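Local atomic coordinates of peptide methionine sulfoxide reductase msrA/msrB (Neisseria meningitidis, PDB entry 3BQG), a protein that reduces methionine sulfoxide in peptides and proteins back to methionine, probably through a sulfenic acid intermediate in its MsrA domain. Residues D64-S67 / L68-L72. The protein carries 1 engineered substitution. Sequence-based numbering, arbitrary orientation.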
ATOM      1  N   ASP A  64      -9.279  -7.345 -15.755  1.00 34.17           N
ATOM      2  CA  ASP A  64     -10.577  -7.261 -16.418  1.00 35.75           C
ATOM      3  C   ASP A  64     -11.693  -6.779 -15.491  1.00 35.36           C
ATOM      4  O   ASP A  64     -12.798  -6.490 -15.942  1.00 36.04           O
ATOM      5  CB  ASP A  64     -10.953  -8.613 -17.035  1.00 37.21           C
ATOM      6  CG  ASP A  64     -10.112  -8.947 -18.250  1.00 37.62           C
ATOM      7  OD1 ASP A  64      -9.910  -8.044 -19.087  1.00 39.46           O
ATOM      8  OD2 ASP A  64      -9.660 -10.104 -18.377  1.00 37.68           O
ATOM      9  N   LYS A  65     -11.407  -6.691 -14.198  1.00 34.40           N
ATOM     10  CA  LYS A  65     -12.400  -6.222 -13.239  1.00 34.28           C
ATOM     11  C   LYS A  65     -12.045  -4.836 -12.720  1.00 33.37           C
ATOM     12  O   LYS A  65     -12.899  -3.957 -12.632  1.00 33.64           O
ATOM     13  CB  LYS A  65     -12.500  -7.161 -12.035  1.00 35.53           C
ATOM     14  CG  LYS A  65     -13.211  -8.476 -12.270  1.00 38.60           C
ATOM     15  CD  LYS A  65     -13.578  -9.092 -10.924  1.00 40.77           C
ATOM     16  CE  LYS A  65     -14.200 -10.465 -11.071  1.00 42.11           C
ATOM     17  NZ  LYS A  65     -13.210 -11.443 -11.594  1.00 45.47           N
ATOM     18  N   LEU A  66     -10.774  -4.652 -12.373  1.00 31.10           N
ATOM     19  CA  LEU A  66     -10.306  -3.386 -11.823  1.00 28.88           C
ATOM     20  C   LEU A  66      -9.188  -2.747 -12.630  1.00 26.86           C
ATOM     21  O   LEU A  66      -8.302  -3.435 -13.138  1.00 26.25           O
ATOM     22  CB  LEU A  66      -9.816  -3.600 -10.386  1.00 28.65           C
ATOM     23  CG  LEU A  66     -10.800  -4.185  -9.374  1.00 29.35           C
ATOM     24  CD1 LEU A  66     -10.056  -4.580  -8.105  1.00 29.68           C
ATOM     25  CD2 LEU A  66     -11.892  -3.166  -9.072  1.00 29.72           C
ATOM     26  N   SER A  67      -9.240  -1.424 -12.742  1.00 25.34           N
ATOM     27  CA  SER A  67      -8.217  -0.664 -13.449  1.00 23.96           C
ATOM     28  C   SER A  67      -7.278  -0.118 -12.372  1.00 23.46           C
ATOM     29  O   SER A  67      -7.627  -0.116 -11.188  1.00 22.14           O
ATOM     30  CB  SER A  67      -8.852   0.503 -14.210  1.00 24.45           C
ATOM     31  OG  SER A  67      -9.391   1.464 -13.311  1.00 24.30           O
ATOM     32  N   LEU A  68      -6.097   0.342 -12.773  1.00 22.82           N
ATOM     33  CA  LEU A  68      -5.146   0.898 -11.819  1.00 22.92           C
ATOM     34  C   LEU A  68      -5.787   2.047 -11.040  1.00 23.84           C
ATOM     35  O   LEU A  68      -5.503   2.238  -9.858  1.00 21.13           O
ATOM     36  CB  LEU A  68      -3.895   1.404 -12.542  1.00 23.12           C
ATOM     37  CG  LEU A  68      -2.839   2.139 -11.702  1.00 22.83           C
ATOM     38  CD1 LEU A  68      -2.450   1.317 -10.476  1.00 21.68           C
ATOM     39  CD2 LEU A  68      -1.617   2.413 -12.572  1.00 19.37           C
ATOM     40  N   ASP A  69      -6.653   2.811 -11.698  1.00 24.46           N
ATOM     41  CA  ASP A  69      -7.306   3.920 -11.018  1.00 26.10           C
ATOM     42  C   ASP A  69      -8.241   3.420  -9.929  1.00 23.95           C
ATOM     43  O   ASP A  69      -8.275   3.985  -8.839  1.00 23.36           O
ATOM     44  CB  ASP A  69      -8.104   4.789 -11.987  1.00 29.65           C
ATOM     45  CG  ASP A  69      -8.737   5.978 -11.289  1.00 34.82           C
ATOM     46  OD1 ASP A  69      -7.976   6.856 -10.813  1.00 35.56           O
ATOM     47  OD2 ASP A  69      -9.984   6.026 -11.194  1.00 35.91           O
ATOM     48  N   ASP A  70      -9.010   2.372 -10.225  1.00 23.79           N
ATOM     49  CA  ASP A  70      -9.915   1.820  -9.221  1.00 22.69           C
ATOM     50  C   ASP A  70      -9.083   1.471  -7.994  1.00 22.01           C
ATOM     51  O   ASP A  70      -9.440   1.818  -6.869  1.00 21.94           O
ATOM     52  CB  ASP A  70     -10.610   0.548  -9.721  1.00 24.08           C
ATOM     53  CG  ASP A  70     -11.493   0.790 -10.928  1.00 24.93           C
ATOM     54  OD1 ASP A  70     -11.948   1.937 -11.128  1.00 25.66           O
ATOM     55  OD2 ASP A  70     -11.743  -0.182 -11.673  1.00 26.14           O
ATOM     56  N   ILE A  71      -7.964   0.784  -8.221  1.00 19.50           N
ATOM     57  CA  ILE A  71      -7.076   0.392  -7.125  1.00 19.48           C
ATOM     58  C   ILE A  71      -6.604   1.620  -6.344  1.00 19.03           C
ATOM     59  O   ILE A  71      -6.551   1.599  -5.112  1.00 18.86           O
ATOM     60  CB  ILE A  71      -5.833  -0.368  -7.648  1.00 17.48           C
ATOM     61  CG1 ILE A  71      -6.251  -1.719  -8.241  1.00 17.26           C
ATOM     62  CG2 ILE A  71      -4.828  -0.566  -6.516  1.00 17.13           C
ATOM     63  CD1 ILE A  71      -6.839  -2.694  -7.220  1.00 18.41           C
ATOM     64  N   LEU A  72      -6.261   2.688  -7.061  1.00 19.36           N
ATOM     65  CA  LEU A  72      -5.800   3.902  -6.399  1.00 20.12           C
ATOM     66  C   LEU A  72      -6.912   4.577  -5.593  1.00 20.26           C
ATOM     67  O   LEU A  72      -6.655   5.130  -4.520  1.00 20.60           O
ATOM     68  CB  LEU A  72      -5.207   4.877  -7.420  1.00 18.95           C
ATOM     69  CG  LEU A  72      -3.923   4.379  -8.102  1.00 19.68           C
ATOM     70  CD1 LEU A  72      -3.384   5.450  -9.043  1.00 18.60           C
ATOM     71  CD2 LEU A  72      -2.876   4.036  -7.045  1.00 17.67           C
TER
HETATM   72  O   HOH W   1     -14.491  -1.490 -10.892  1.00 41.28           O
HETATM   73  O   HOH W   2     -13.075  -0.761 -13.953  1.00 46.05           O
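Ser-67 and Asp-70 close a capping box at the start of helix 68-78, each side chain accepting a bond from the other's backbone amide. The OG of Ser-67, the N-cap, lies between its own N and carbonyl carbon (chi1 67°), which directs the oxygen to the first turn, where Asp-70 N donates to it over 3.2 Å. In return, Ser-67 N reaches Asp-70 OD2 at 3.0 Å, nearly straight at the hydrogen (170°) but approaching from above the carboxylate plane rather than within it. The first helical bond follows directly, from Ile-71 N to Ser-67 O at 3.1 Å. Two waters also lie by Asp-70 OD2, the closer at 2.7 Å from it, and both make weak, long contacts with Lys-65 O; the carboxylate oxygen thus meets water as well as an amide, and its charge probably also suits the positive end of the helix dipole.

Beside the box, Leu-66 CD1 touches Ile-71 CD1 at 3.8 Å, the two side chains crossing at about a right angle, while the other methyl, Leu-66 CD2, lies against the methylene of the aspartate, 4.0 Å from Asp-70 CB. Farther out, Leu-66, Leu-68 and Ile-71 all pack on Tyr-61 of strand 54-62. The loop after that strand thus leads through this cap into a helix that packs on strands 3-10 and 54-62 and, through Leu-68 and Leu-72, against helix 106-117.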